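PDB 5IMY: vaginolysin from Gardnerella vaginalis, which probably binds cholesterol-containing host membranes and damages them as a pore-forming toxin of the cholesterol-dependent cytolysin family. Local coordinates for residues 61-66 with 372-377; 69-74 with 366-371; 77-82 with 348-353; 112-117 with 229-234; 381-386 with 428-433. All blocks are in the same frame, centred on the assembly; numbering follows the deposited sequence.

Interaction 1 (61-66 with 372-377)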
# COMPACT_ATOMS: atom_id res chain seq x y z
N GLU A 61 8.19 17.25 6.90
CA GLU A 61 7.21 16.22 7.27
C GLU A 61 6.02 16.13 6.32
O GLU A 61 5.11 16.96 6.37
CB GLU A 61 6.70 16.50 8.69
CG GLU A 61 6.47 15.25 9.52
CD GLU A 61 5.79 15.54 10.84
OE1 GLU A 61 5.20 16.63 10.98
OE2 GLU A 61 5.85 14.67 11.74
N PHE A 62 6.02 15.12 5.45
CA PHE A 62 4.89 14.85 4.56
C PHE A 62 3.97 13.84 5.24
O PHE A 62 4.32 12.66 5.36
CB PHE A 62 5.38 14.34 3.21
CG PHE A 62 4.27 14.03 2.25
CD1 PHE A 62 3.42 15.03 1.80
CD2 PHE A 62 4.07 12.74 1.78
CE1 PHE A 62 2.40 14.75 0.91
CE2 PHE A 62 3.06 12.45 0.89
CZ PHE A 62 2.22 13.46 0.46
N VAL A 63 2.80 14.30 5.67
CA VAL A 63 1.88 13.50 6.48
C VAL A 63 0.76 12.98 5.59
O VAL A 63 0.13 13.74 4.85
CB VAL A 63 1.32 14.32 7.64
CG1 VAL A 63 0.44 13.46 8.54
CG2 VAL A 63 2.44 14.96 8.44
N VAL A 64 0.51 11.67 5.67
CA VAL A 64 -0.63 11.03 5.02
C VAL A 64 -1.57 10.52 6.10
O VAL A 64 -1.11 9.88 7.06
CB VAL A 64 -0.20 9.89 4.09
CG1 VAL A 64 -1.40 9.04 3.65
CG2 VAL A 64 0.52 10.44 2.86
N VAL A 65 -2.86 10.79 5.95
CA VAL A 65 -3.90 10.19 6.78
C VAL A 65 -4.79 9.36 5.87
O VAL A 65 -5.18 9.82 4.79
CB VAL A 65 -4.72 11.26 7.54
CG1 VAL A 65 -3.80 12.12 8.40
CG2 VAL A 65 -5.51 12.13 6.57
N GLU A 66 -5.10 8.14 6.29
CA GLU A 66 -5.91 7.23 5.49
C GLU A 66 -7.04 6.69 6.35
O GLU A 66 -6.80 6.15 7.44
CB GLU A 66 -5.07 6.10 4.89
CG GLU A 66 -5.31 4.71 5.46
CD GLU A 66 -4.58 3.64 4.68
OE1 GLU A 66 -3.62 3.98 3.96
OE2 GLU A 66 -4.98 2.45 4.77
N THR A 372 -8.72 5.72 11.30
CA THR A 372 -7.73 6.57 10.65
C THR A 372 -6.34 6.14 11.08
O THR A 372 -6.09 5.96 12.28
CB THR A 372 -7.95 8.04 10.99
OG1 THR A 372 -9.24 8.43 10.54
CG2 THR A 372 -6.89 8.91 10.32
N LYS A 373 -5.46 5.97 10.11
CA LYS A 373 -4.05 5.76 10.35
C LYS A 373 -3.27 6.95 9.81
O LYS A 373 -3.77 7.73 9.01
CB LYS A 373 -3.55 4.47 9.71
CG LYS A 373 -3.83 3.22 10.53
CD LYS A 373 -3.28 1.99 9.83
CE LYS A 373 -3.82 0.71 10.44
NZ LYS A 373 -4.81 0.08 9.53
N VAL A 374 -2.03 7.08 10.27
CA VAL A 374 -1.20 8.23 9.93
C VAL A 374 0.23 7.77 9.72
O VAL A 374 0.72 6.87 10.42
CB VAL A 374 -1.28 9.32 11.03
CG1 VAL A 374 -0.56 8.86 12.30
CG2 VAL A 374 -0.72 10.64 10.52
N SER A 375 0.91 8.38 8.76
CA SER A 375 2.32 8.12 8.50
C SER A 375 2.94 9.40 7.96
O SER A 375 2.25 10.25 7.39
CB SER A 375 2.51 6.97 7.51
OG SER A 375 3.86 6.55 7.48
N SER A 376 4.25 9.53 8.13
CA SER A 376 4.93 10.76 7.76
C SER A 376 6.39 10.48 7.45
O SER A 376 6.98 9.53 7.97
CB SER A 376 4.83 11.80 8.88
OG SER A 376 5.64 11.44 9.98
N TYR A 377 6.98 11.32 6.61
CA TYR A 377 8.42 11.26 6.39
C TYR A 377 8.96 12.66 6.19
O TYR A 377 8.34 13.49 5.52
CB TYR A 377 8.79 10.35 5.22
CG TYR A 377 8.12 10.65 3.89
CD1 TYR A 377 8.51 11.75 3.13
CD2 TYR A 377 7.13 9.82 3.39
CE1 TYR A 377 7.91 12.02 1.92
CE2 TYR A 377 6.53 10.09 2.18
CZ TYR A 377 6.92 11.18 1.44
OH TYR A 377 6.32 11.45 0.23

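Interaction 2 (69-74 with 366-371)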
# COMPACT_ATOMS: atom_id res chain seq x y z
N LYS A 69 -13.11 1.81 6.41
CA LYS A 69 -14.16 1.26 7.26
C LYS A 69 -13.74 -0.11 7.77
O LYS A 69 -13.43 -1.01 6.98
CB LYS A 69 -15.47 1.17 6.47
CG LYS A 69 -16.61 0.49 7.21
CD LYS A 69 -16.65 -1.01 6.93
CE LYS A 69 -18.04 -1.57 7.19
NZ LYS A 69 -18.00 -2.87 7.91
N LYS A 70 -13.73 -0.26 9.09
CA LYS A 70 -13.42 -1.53 9.74
C LYS A 70 -14.60 -1.96 10.61
O LYS A 70 -15.63 -1.29 10.70
CB LYS A 70 -12.15 -1.41 10.59
CG LYS A 70 -10.88 -1.25 9.80
CD LYS A 70 -9.70 -1.73 10.61
CE LYS A 70 -8.39 -1.42 9.91
NZ LYS A 70 -7.60 -0.49 10.73
N ASN A 71 -14.43 -3.11 11.25
CA ASN A 71 -15.40 -3.64 12.19
C ASN A 71 -14.66 -4.24 13.37
O ASN A 71 -13.62 -4.88 13.20
CB ASN A 71 -16.29 -4.71 11.53
CG ASN A 71 -17.01 -5.57 12.55
OD1 ASN A 71 -18.12 -5.25 12.98
ND2 ASN A 71 -16.38 -6.67 12.94
N ILE A 72 -15.19 -4.03 14.57
CA ILE A 72 -14.66 -4.63 15.79
C ILE A 72 -15.72 -5.58 16.34
O ILE A 72 -16.89 -5.20 16.45
CB ILE A 72 -14.27 -3.58 16.84
CG1 ILE A 72 -13.60 -4.26 18.04
CG2 ILE A 72 -15.48 -2.72 17.22
CD1 ILE A 72 -14.00 -3.72 19.40
N THR A 73 -15.31 -6.80 16.66
CA THR A 73 -16.15 -7.76 17.35
C THR A 73 -15.42 -8.20 18.61
O THR A 73 -14.24 -8.57 18.55
CB THR A 73 -16.47 -8.98 16.48
OG1 THR A 73 -16.97 -8.54 15.21
CG2 THR A 73 -17.51 -9.87 17.15
N ASN A 74 -16.10 -8.15 19.75
CA ASN A 74 -15.50 -8.49 21.02
C ASN A 74 -16.40 -9.45 21.77
O ASN A 74 -17.62 -9.24 21.85
CB ASN A 74 -15.25 -7.24 21.87
CG ASN A 74 -14.32 -7.50 23.03
OD1 ASN A 74 -13.44 -8.36 22.96
ND2 ASN A 74 -14.50 -6.75 24.11
N ASN A 366 -20.28 -5.96 18.79
CA ASN A 366 -19.62 -5.59 17.55
C ASN A 366 -20.20 -4.28 17.05
O ASN A 366 -21.35 -3.93 17.32
CB ASN A 366 -19.78 -6.68 16.48
CG ASN A 366 -21.16 -6.69 15.84
OD1 ASN A 366 -22.17 -6.51 16.52
ND2 ASN A 366 -21.20 -6.89 14.53
N SER A 367 -19.37 -3.54 16.31
CA SER A 367 -19.77 -2.24 15.78
C SER A 367 -18.85 -1.88 14.63
O SER A 367 -17.64 -2.12 14.69
CB SER A 367 -19.70 -1.16 16.86
OG SER A 367 -19.87 0.12 16.29
N ASP A 368 -19.43 -1.31 13.58
CA ASP A 368 -18.64 -0.77 12.49
C ASP A 368 -18.08 0.59 12.89
O ASP A 368 -18.67 1.32 13.70
CB ASP A 368 -19.47 -0.63 11.21
CG ASP A 368 -19.78 -1.98 10.58
OD1 ASP A 368 -19.15 -2.98 10.97
OD2 ASP A 368 -20.65 -2.02 9.68
N TYR A 369 -16.94 0.94 12.31
CA TYR A 369 -16.31 2.22 12.58
C TYR A 369 -15.25 2.47 11.52
O TYR A 369 -14.74 1.54 10.89
CB TYR A 369 -15.69 2.27 13.98
CG TYR A 369 -14.43 1.43 14.10
CD1 TYR A 369 -13.18 2.03 14.10
CD2 TYR A 369 -14.51 0.05 14.21
CE1 TYR A 369 -12.03 1.27 14.21
CE2 TYR A 369 -13.37 -0.72 14.32
CZ TYR A 369 -12.13 -0.10 14.32
OH TYR A 369 -10.99 -0.87 14.42
N ILE A 370 -14.94 3.75 11.33
CA ILE A 370 -13.91 4.18 10.40
C ILE A 370 -12.64 4.42 11.20
O ILE A 370 -12.61 5.26 12.10
CB ILE A 370 -14.34 5.44 9.63
CG1 ILE A 370 -15.31 5.07 8.51
CG2 ILE A 370 -13.13 6.20 9.06
CD1 ILE A 370 -16.69 5.66 8.68
N GLU A 371 -11.58 3.67 10.89
CA GLU A 371 -10.29 3.89 11.52
C GLU A 371 -9.42 4.79 10.65
O GLU A 371 -9.40 4.66 9.42
CB GLU A 371 -9.55 2.57 11.77
CG GLU A 371 -8.27 2.77 12.57
CD GLU A 371 -7.49 1.50 12.80
OE1 GLU A 371 -7.74 0.81 13.81
OE2 GLU A 371 -6.63 1.17 11.95

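Interaction 3 (77-82 with 348-353)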
# COMPACT_ATOMS: atom_id res chain seq x y z
N SER A 77 -16.38 -12.54 28.95
CA SER A 77 -17.20 -12.96 30.08
C SER A 77 -16.81 -12.23 31.35
O SER A 77 -17.34 -12.54 32.43
CB SER A 77 -17.06 -14.47 30.30
OG SER A 77 -15.80 -14.79 30.86
N ASN A 78 -15.91 -11.26 31.26
CA ASN A 78 -15.36 -10.55 32.42
C ASN A 78 -15.91 -9.13 32.39
O ASN A 78 -15.30 -8.22 31.82
CB ASN A 78 -13.83 -10.58 32.37
CG ASN A 78 -13.20 -10.12 33.67
OD1 ASN A 78 -12.76 -8.97 33.78
ND2 ASN A 78 -13.14 -11.01 34.65
N LEU A 79 -17.06 -8.94 33.02
CA LEU A 79 -17.76 -7.66 32.99
C LEU A 79 -17.26 -6.75 34.09
O LEU A 79 -16.93 -7.19 35.20
CB LEU A 79 -19.27 -7.87 33.14
CG LEU A 79 -19.98 -8.54 31.96
CD1 LEU A 79 -19.82 -10.05 32.01
CD2 LEU A 79 -21.46 -8.16 31.94
N SER A 80 -17.22 -5.45 33.79
CA SER A 80 -16.71 -4.46 34.73
C SER A 80 -17.74 -4.14 35.80
O SER A 80 -18.95 -4.13 35.56
CB SER A 80 -16.32 -3.18 33.99
OG SER A 80 -15.22 -3.39 33.14
N VAL A 81 -17.24 -3.89 37.01
CA VAL A 81 -18.05 -3.41 38.12
C VAL A 81 -17.92 -1.90 38.18
O VAL A 81 -16.81 -1.36 38.09
CB VAL A 81 -17.62 -4.06 39.45
CG1 VAL A 81 -18.38 -3.45 40.62
CG2 VAL A 81 -17.85 -5.56 39.39
N THR A 82 -19.05 -1.21 38.33
CA THR A 82 -19.09 0.25 38.34
C THR A 82 -19.89 0.73 39.54
O THR A 82 -20.54 -0.06 40.24
CB THR A 82 -19.71 0.80 37.05
OG1 THR A 82 -21.09 0.40 36.98
CG2 THR A 82 -18.97 0.28 35.83
N ILE A 348 -14.07 -5.24 41.02
CA ILE A 348 -13.67 -4.59 39.77
C ILE A 348 -14.30 -5.30 38.58
O ILE A 348 -14.52 -4.68 37.53
CB ILE A 348 -12.14 -4.56 39.64
CG1 ILE A 348 -11.55 -5.96 39.84
CG2 ILE A 348 -11.54 -3.57 40.63
CD1 ILE A 348 -10.06 -6.05 39.56
N ALA A 349 -14.60 -6.59 38.73
CA ALA A 349 -15.16 -7.36 37.63
C ALA A 349 -16.03 -8.47 38.19
O ALA A 349 -15.87 -8.90 39.34
CB ALA A 349 -14.06 -7.94 36.74
N TYR A 350 -16.96 -8.94 37.36
CA TYR A 350 -17.82 -10.06 37.73
C TYR A 350 -18.08 -10.92 36.51
O TYR A 350 -18.06 -10.44 35.37
CB TYR A 350 -19.15 -9.58 38.35
CG TYR A 350 -20.08 -8.87 37.40
CD1 TYR A 350 -21.19 -9.52 36.86
CD2 TYR A 350 -19.87 -7.54 37.05
CE1 TYR A 350 -22.06 -8.87 36.00
CE2 TYR A 350 -20.73 -6.88 36.19
CZ TYR A 350 -21.82 -7.55 35.67
OH TYR A 350 -22.68 -6.90 34.81
N THR A 351 -18.33 -12.20 36.76
CA THR A 351 -18.62 -13.18 35.72
C THR A 351 -19.99 -13.80 36.00
O THR A 351 -20.33 -14.05 37.16
CB THR A 351 -17.55 -14.27 35.67
OG1 THR A 351 -16.27 -13.68 35.47
CG2 THR A 351 -17.84 -15.26 34.55
N THR A 352 -20.76 -14.03 34.95
CA THR A 352 -22.05 -14.69 35.06
C THR A 352 -22.00 -16.05 34.38
O THR A 352 -21.30 -16.25 33.39
CB THR A 352 -23.17 -13.85 34.43
OG1 THR A 352 -22.99 -13.79 33.00
CG2 THR A 352 -23.18 -12.44 35.00
N SER A 353 -22.75 -16.99 34.94
CA SER A 353 -22.89 -18.33 34.39
C SER A 353 -24.37 -18.67 34.27
O SER A 353 -25.19 -18.22 35.08
CB SER A 353 -22.18 -19.37 35.26
OG SER A 353 -20.79 -19.09 35.35
O HOH W 1 -20.15 -13.15 32.20
O HOH W 2 -14.24 -14.15 33.49

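Interaction 4 (112-117 with 229-234)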
# COMPACT_ATOMS: atom_id res chain seq x y z
N ASN A 112 -37.71 -16.19 46.20
CA ASN A 112 -37.30 -16.77 47.47
C ASN A 112 -36.06 -17.63 47.25
O ASN A 112 -36.12 -18.63 46.53
CB ASN A 112 -38.44 -17.61 48.06
CG ASN A 112 -39.71 -16.81 48.24
OD1 ASN A 112 -39.68 -15.60 48.42
ND2 ASN A 112 -40.85 -17.50 48.20
N ARG A 113 -34.95 -17.22 47.85
CA ARG A 113 -33.66 -17.85 47.62
C ARG A 113 -33.33 -18.86 48.72
O ARG A 113 -33.90 -18.85 49.81
CB ARG A 113 -32.56 -16.79 47.55
CG ARG A 113 -32.67 -15.86 46.35
CD ARG A 113 -32.35 -16.59 45.06
NE ARG A 113 -30.99 -17.12 45.05
CZ ARG A 113 -29.91 -16.40 44.77
NH1 ARG A 113 -30.02 -15.11 44.47
NH2 ARG A 113 -28.71 -16.97 44.79
N ALA A 114 -32.38 -19.73 48.40
CA ALA A 114 -31.81 -20.68 49.34
C ALA A 114 -30.44 -20.21 49.79
O ALA A 114 -29.82 -19.35 49.15
CB ALA A 114 -31.70 -22.06 48.70
N PRO A 115 -29.92 -20.73 50.90
CA PRO A 115 -28.55 -20.40 51.29
C PRO A 115 -27.57 -20.75 50.18
O PRO A 115 -27.83 -21.62 49.35
CB PRO A 115 -28.32 -21.25 52.54
CG PRO A 115 -29.68 -21.49 53.10
CD PRO A 115 -30.59 -21.58 51.91
N ILE A 116 -26.44 -20.05 50.18
CA ILE A 116 -25.42 -20.24 49.16
C ILE A 116 -24.05 -20.13 49.82
O ILE A 116 -23.86 -19.35 50.76
CB ILE A 116 -25.58 -19.23 48.01
CG1 ILE A 116 -24.60 -19.54 46.87
CG2 ILE A 116 -25.38 -17.80 48.51
CD1 ILE A 116 -25.11 -19.08 45.52
N THR A 117 -23.10 -20.91 49.32
CA THR A 117 -21.75 -20.97 49.88
C THR A 117 -20.79 -20.22 48.97
O THR A 117 -20.70 -20.51 47.78
CB THR A 117 -21.29 -22.42 50.07
OG1 THR A 117 -22.16 -23.08 50.99
CG2 THR A 117 -19.86 -22.46 50.60
N PRO A 229 -29.94 -27.04 39.61
CA PRO A 229 -30.41 -25.67 39.34
C PRO A 229 -31.64 -25.30 40.15
O PRO A 229 -31.79 -24.13 40.53
CB PRO A 229 -30.71 -25.69 37.84
CG PRO A 229 -30.89 -27.11 37.49
CD PRO A 229 -29.98 -27.88 38.40
N ALA A 230 -32.54 -26.24 40.41
CA ALA A 230 -33.53 -26.02 41.45
C ALA A 230 -32.80 -25.82 42.77
O ALA A 230 -31.73 -26.39 43.01
CB ALA A 230 -34.51 -27.19 41.56
N ASP A 231 -33.37 -24.99 43.63
CA ASP A 231 -32.59 -24.37 44.70
C ASP A 231 -31.61 -23.41 44.04
O ASP A 231 -31.38 -23.48 42.83
CB ASP A 231 -31.87 -25.41 45.56
CG ASP A 231 -30.38 -25.45 45.31
OD1 ASP A 231 -29.69 -24.48 45.69
OD2 ASP A 231 -29.89 -26.45 44.75
N PHE A 232 -30.99 -22.56 44.84
CA PHE A 232 -30.85 -21.14 44.54
C PHE A 232 -32.11 -20.51 45.13
O PHE A 232 -32.05 -19.47 45.79
CB PHE A 232 -30.78 -20.79 43.04
CG PHE A 232 -29.38 -20.74 42.48
CD1 PHE A 232 -28.45 -19.82 42.95
CD2 PHE A 232 -29.02 -21.57 41.43
CE1 PHE A 232 -27.18 -19.76 42.41
CE2 PHE A 232 -27.75 -21.51 40.89
CZ PHE A 232 -26.83 -20.60 41.37
N PHE A 233 -33.23 -21.18 44.90
CA PHE A 233 -34.55 -20.75 45.32
C PHE A 233 -35.04 -21.56 46.51
O PHE A 233 -34.44 -22.56 46.91
CB PHE A 233 -35.54 -20.89 44.16
CG PHE A 233 -35.01 -20.43 42.83
CD1 PHE A 233 -35.12 -19.11 42.46
CD2 PHE A 233 -34.43 -21.33 41.96
CE1 PHE A 233 -34.65 -18.68 41.24
CE2 PHE A 233 -33.95 -20.91 40.73
CZ PHE A 233 -34.07 -19.59 40.37
N ALA A 234 -36.18 -21.15 47.06
CA ALA A 234 -36.79 -21.78 48.22
C ALA A 234 -37.24 -23.21 47.90
O ALA A 234 -37.19 -23.62 46.73
CB ALA A 234 -37.98 -20.95 48.72
O HOH W 3 -28.98 -19.60 46.70

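Interaction 5 (381-386 with 428-433)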
# COMPACT_ATOMS: atom_id res chain seq x y z
N TYR A 381 18.52 16.28 3.05
CA TYR A 381 19.37 17.08 2.18
C TYR A 381 20.75 16.46 2.08
O TYR A 381 21.30 15.96 3.07
CB TYR A 381 19.48 18.52 2.70
CG TYR A 381 18.16 19.26 2.75
CD1 TYR A 381 17.74 20.05 1.69
CD2 TYR A 381 17.34 19.17 3.87
CE1 TYR A 381 16.54 20.73 1.74
CE2 TYR A 381 16.13 19.85 3.93
CZ TYR A 381 15.74 20.62 2.86
OH TYR A 381 14.54 21.30 2.90
N LEU A 382 21.32 16.49 0.87
CA LEU A 382 22.69 16.06 0.61
C LEU A 382 23.47 17.23 0.02
O LEU A 382 23.06 17.79 -1.00
CB LEU A 382 22.73 14.86 -0.34
CG LEU A 382 24.11 14.51 -0.91
CD1 LEU A 382 25.06 14.10 0.19
CD2 LEU A 382 24.00 13.42 -1.96
N THR A 383 24.58 17.58 0.65
CA THR A 383 25.42 18.68 0.22
C THR A 383 26.76 18.15 -0.28
O THR A 383 27.40 17.35 0.40
CB THR A 383 25.64 19.68 1.37
OG1 THR A 383 24.42 20.39 1.62
CG2 THR A 383 26.76 20.68 1.05
N LEU A 384 27.17 18.59 -1.46
CA LEU A 384 28.45 18.22 -2.05
C LEU A 384 29.33 19.46 -2.15
O LEU A 384 28.92 20.47 -2.71
CB LEU A 384 28.26 17.61 -3.45
CG LEU A 384 27.12 16.61 -3.64
CD1 LEU A 384 26.92 16.37 -5.13
CD2 LEU A 384 27.39 15.30 -2.92
N ASP A 385 30.54 19.37 -1.60
CA ASP A 385 31.51 20.45 -1.67
C ASP A 385 32.81 19.89 -2.22
O ASP A 385 33.48 19.10 -1.55
CB ASP A 385 31.73 21.10 -0.30
CG ASP A 385 32.42 22.44 -0.39
OD1 ASP A 385 32.22 23.15 -1.40
OD2 ASP A 385 33.17 22.80 0.55
N HIS A 386 33.17 20.30 -3.43
CA HIS A 386 34.36 19.80 -4.13
C HIS A 386 35.37 20.94 -4.24
O HIS A 386 35.22 21.83 -5.08
CB HIS A 386 33.98 19.26 -5.51
CG HIS A 386 35.15 19.08 -6.42
ND1 HIS A 386 36.35 18.56 -6.00
CD2 HIS A 386 35.30 19.34 -7.74
CE1 HIS A 386 37.19 18.51 -7.02
NE2 HIS A 386 36.58 18.99 -8.09
N ASN A 428 29.73 23.47 -5.54
CA ASN A 428 28.92 23.31 -4.35
C ASN A 428 27.45 23.21 -4.75
O ASN A 428 27.00 23.91 -5.65
CB ASN A 428 29.12 24.48 -3.38
CG ASN A 428 28.57 24.18 -1.99
OD1 ASN A 428 27.44 24.54 -1.67
ND2 ASN A 428 29.38 23.53 -1.17
N THR A 429 26.72 22.33 -4.07
CA THR A 429 25.30 22.16 -4.33
C THR A 429 24.70 21.29 -3.23
O THR A 429 25.40 20.47 -2.62
CB THR A 429 25.05 21.52 -5.70
OG1 THR A 429 23.64 21.50 -5.97
CG2 THR A 429 25.59 20.09 -5.76
N THR A 430 23.41 21.47 -3.00
CA THR A 430 22.65 20.64 -2.07
C THR A 430 21.50 19.99 -2.82
O THR A 430 20.88 20.60 -3.69
CB THR A 430 22.11 21.47 -0.90
OG1 THR A 430 20.94 22.18 -1.30
CG2 THR A 430 23.16 22.47 -0.42
N ILE A 431 21.22 18.73 -2.48
CA ILE A 431 20.18 17.94 -3.14
C ILE A 431 19.09 17.63 -2.12
O ILE A 431 19.39 17.32 -0.97
CB ILE A 431 20.76 16.64 -3.74
CG1 ILE A 431 21.88 16.96 -4.73
CG2 ILE A 431 19.66 15.84 -4.42
CD1 ILE A 431 22.82 15.80 -4.98
N GLN A 432 17.84 17.72 -2.56
CA GLN A 432 16.70 17.39 -1.72
C GLN A 432 16.22 15.97 -2.02
O GLN A 432 16.19 15.54 -3.17
CB GLN A 432 15.54 18.37 -1.95
CG GLN A 432 15.39 19.39 -0.85
CD GLN A 432 14.05 20.10 -0.89
OE1 GLN A 432 13.04 19.53 -1.30
NE2 GLN A 432 14.04 21.36 -0.48
N PHE A 433 15.85 15.25 -0.96
CA PHE A 433 15.37 13.88 -1.07
C PHE A 433 14.07 13.73 -0.30
O PHE A 433 13.98 14.14 0.86
CB PHE A 433 16.41 12.89 -0.53
CG PHE A 433 17.61 12.73 -1.41
CD1 PHE A 433 17.51 12.06 -2.62
CD2 PHE A 433 18.83 13.25 -1.04
CE1 PHE A 433 18.61 11.91 -3.43
CE2 PHE A 433 19.94 13.10 -1.85
CZ PHE A 433 19.83 12.43 -3.05

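Interaction 1 (61-66 with 372-377)
Residues 61-66 and 372-377 are antiparallel neighbours in the long, curved sheet that in cholesterol-dependent cytolysins forms the elongated domain 2. Six backbone hydrogen bonds join them, two each for the pairs Phe62-Tyr377, Val64-Ser375 and Glu66-Lys373. Of these, Phe62 N to Tyr377 O (2.8 Å) is almost straight at hydrogen, whereas the return bond from Tyr377 N to Phe62 O is longer, at 3.2 Å, and more bent. Between them lie the non-hydrogen-bonded pairs Val63-Ser376 and Val65-Val374, where alpha carbons point their hydrogens at carbonyls, as from Ser376 CA to Phe62 O at 3.1 Å. Apolar packing on the face of Val63, Val65 and Val374 centres on one methyl: Val374 CG2, anti to its backbone N, touches Val63 CG1 at 3.6 Å and Val65 CG1 at 4.0 Å. Strand 51-57 flanks residues 61-66 on their other edge, and Thr372 OG1 is hydrogen-bonded to His203. On the opposite face, Ile405 of a second subunit packs on Glu66 and Ser375. The aromatic contact is on this face too, less certain because Tyr377 is modelled in two conformers. In one, the ring planes of Phe62 and Tyr377 are inclined at 47°; Phe62 CB sits over a face of the tyrosine ring, 4.1 Å from its centroid, while Tyr377 OH approaches Phe62 CD2 obliquely.

Interaction 2 (69-74 with 366-371)
A largely surface-lying antiparallel pairing, with Lys70-Tyr369 and Ile72-Ser367 as its hydrogen-bonded pairs, joins residues 69-74 to 366-371 in the long, curved sheet, where the strand directions diverge to 141°. Lys70 N gives a 2.7 Å bond to Tyr369 O, and Ile72 N a nearly straight one to Ser367 O at 3.1 Å. Tyr369 CG lies between its backbone N and carbonyl carbon (chi1 72°), and the ring reaches across to the partner strand. There Tyr369 CE2 lies 3.9 Å from Ile72 CB, Ile72 N meets the ring edge, and Lys70 CB comes within 4.0 Å of Tyr369 CZ. Helix 177-184 packs on this side, against Ile72, Ser367 and Tyr369. Lys70 also pairs with Glu371, although the positions of the charged atoms are doubtful. On the opposite face, the bent chain of Lys69 crosses Asp368 and forms a salt bridge, Lys69 NZ to Asp368 OD1 at 3.3 Å; Asp368 OD2 also accepts a hydrogen bond from Ile47 N.

Interaction 3 (77-82 with 348-353)
Val81 N bonds to Ile348 O, at 2.9 Å and from well above the carbonyl plane, at a classic beta bulge in which Ile348 and Ala349 both face Ala260. The short strand 79-80 here adds to strand 347-354 of the antiparallel core sheet, whose other edge pairs with strand 253-261. Leu79 and Tyr350 form the antiparallel hydrogen-bonded pair, with Tyr350 N to Leu79 O at 2.8 Å and Leu79 N to Tyr350 O at 3.0 Å. The Tyr350 ring reaches across to residues 79-81. Its CG lies between the backbone N and carbonyl carbon (chi1 68°); Leu79 CB rests over one ring face, 3.8 Å from the centroid and offset toward the rim, while Leu79 CD2 touches Tyr350 OH. Val81 CG2 meets the ring edge at Tyr350 CD2 (3.7 Å), and Ser80 O lies in the ring plane 3.3 Å from Tyr350 CE2. Water continues the junction: one molecule links Ser77 O to Thr352 N, another Ser77 OG to Thr351 OG1. Asn104 hydrogen-bonds Ser80 O and also Tyr350 OH. With Leu79 CB over its face, Val81 CG2 at its edge and its hydroxyl bonded to Asn104, the buried ring should be restricted in its rotation.

Interaction 4 (112-117 with 229-234)
Arg113 and Phe233 form a single backbone bridge, their CA atoms 3.8 Å apart, where the loop after strand 208-223 meets the lead-in to strand 116-120, beside the start of that strand of the antiparallel sheet. The contact centres on Phe232 O, which takes Ala114 N at 2.6 Å and Arg113 NE at 2.7 Å from opposite faces of the carbonyl plane; a water that also bonds Ala114 O and Arg113 NH2 adds a third, longer bond. The arginine is folded to reach this oxygen, with bends at chi2 and chi3 (-70° and -61°), and the oxygen lies in the guanidinium plane at its edge. Beyond it, the arginine follows the phenyl ring of Phe232. Arg113 NH2 comes to the rim of that ring, 3.4 Å from Phe232 CD1 and near the ring plane, and is further held by Gly92 O. The other side chains pack more simply: Asn112 CB meets Ala234 CB at 3.4 Å, and Ala114 CB lies 3.3 Å from Phe233 O. Tyr255 meets the Phe232 ring from outside the two segments, and Leu94 of strand 94-96 touches Arg113 and Phe233. Farther out on the Phe232 ring, Ile116 CD1 approaches Phe232 CE1 obliquely at 3.8 Å.

Interaction 5 (381-386 with 428-433)
Leu382 lies alongside both Ile431 and Phe433, its CD2 4.0 Å from Ile431 CD1 and its CB 3.6 Å from Phe433 CE2, in the plane of the phenyl ring at its edge. Leu382 CG is anti to the backbone N (chi1 168°), beside the carbonyl carbon. Leu384 extends this apolar face: its CD1 crosses to Ile431 CD1 at 4.1 Å and lies 4.0 Å from Thr429 CG2. The strands beneath are antiparallel, with hydrogen-bonded pairs Leu382-Ile431 and Leu384-Thr429; Leu384 N to Thr429 O measures 2.8 Å. The other face is more polar. Asn428 ND2 donates to Asp385 OD1 at 2.9 Å, meeting the oxygen from above the carboxylate plane, and the amide and carboxylate planes are turned 76° apart. Arg387 makes a salt bridge to the other carboxylate oxygen, OD2. Thr383 and Thr430 run side by side. The pairing belongs to the C-terminal beta sandwich, the part that recognises membranes in this family. Strand 469-475 flanks residues 381-386 on their other edge, bonding to Tyr381, Thr383 and Asp385, while the apolar face meets the second sheet: Ile442 and Leu440 of strand 440-443 touch Leu382 and Phe433, respectively, and Trp398 of strand 395-403 meets the Phe433 ring edge-to-face.

How the interactions relate
From the N terminus, residues 61-66 open interaction 1, 69-74 interaction 2, 77-82 interaction 3 and 112-117 interaction 4. They close in reverse order at 229-234, 348-353, 366-371 and 372-377, so the four loops nest without crossing. Interactions 1 and 2 share strands 62-76 and 363-389, tying the elongated sheet together, and come near each other at Lys70 and Lys373, though the place of the Lys70 amine is uncertain. Interactions 3 and 4, their centres about 21 Å apart, both reach the separate antiparallel sheet. Interaction 5 follows in series: strand 363-389 runs on into the C-terminal beta sandwich, placing its centre about 84 Å from that of interaction 4.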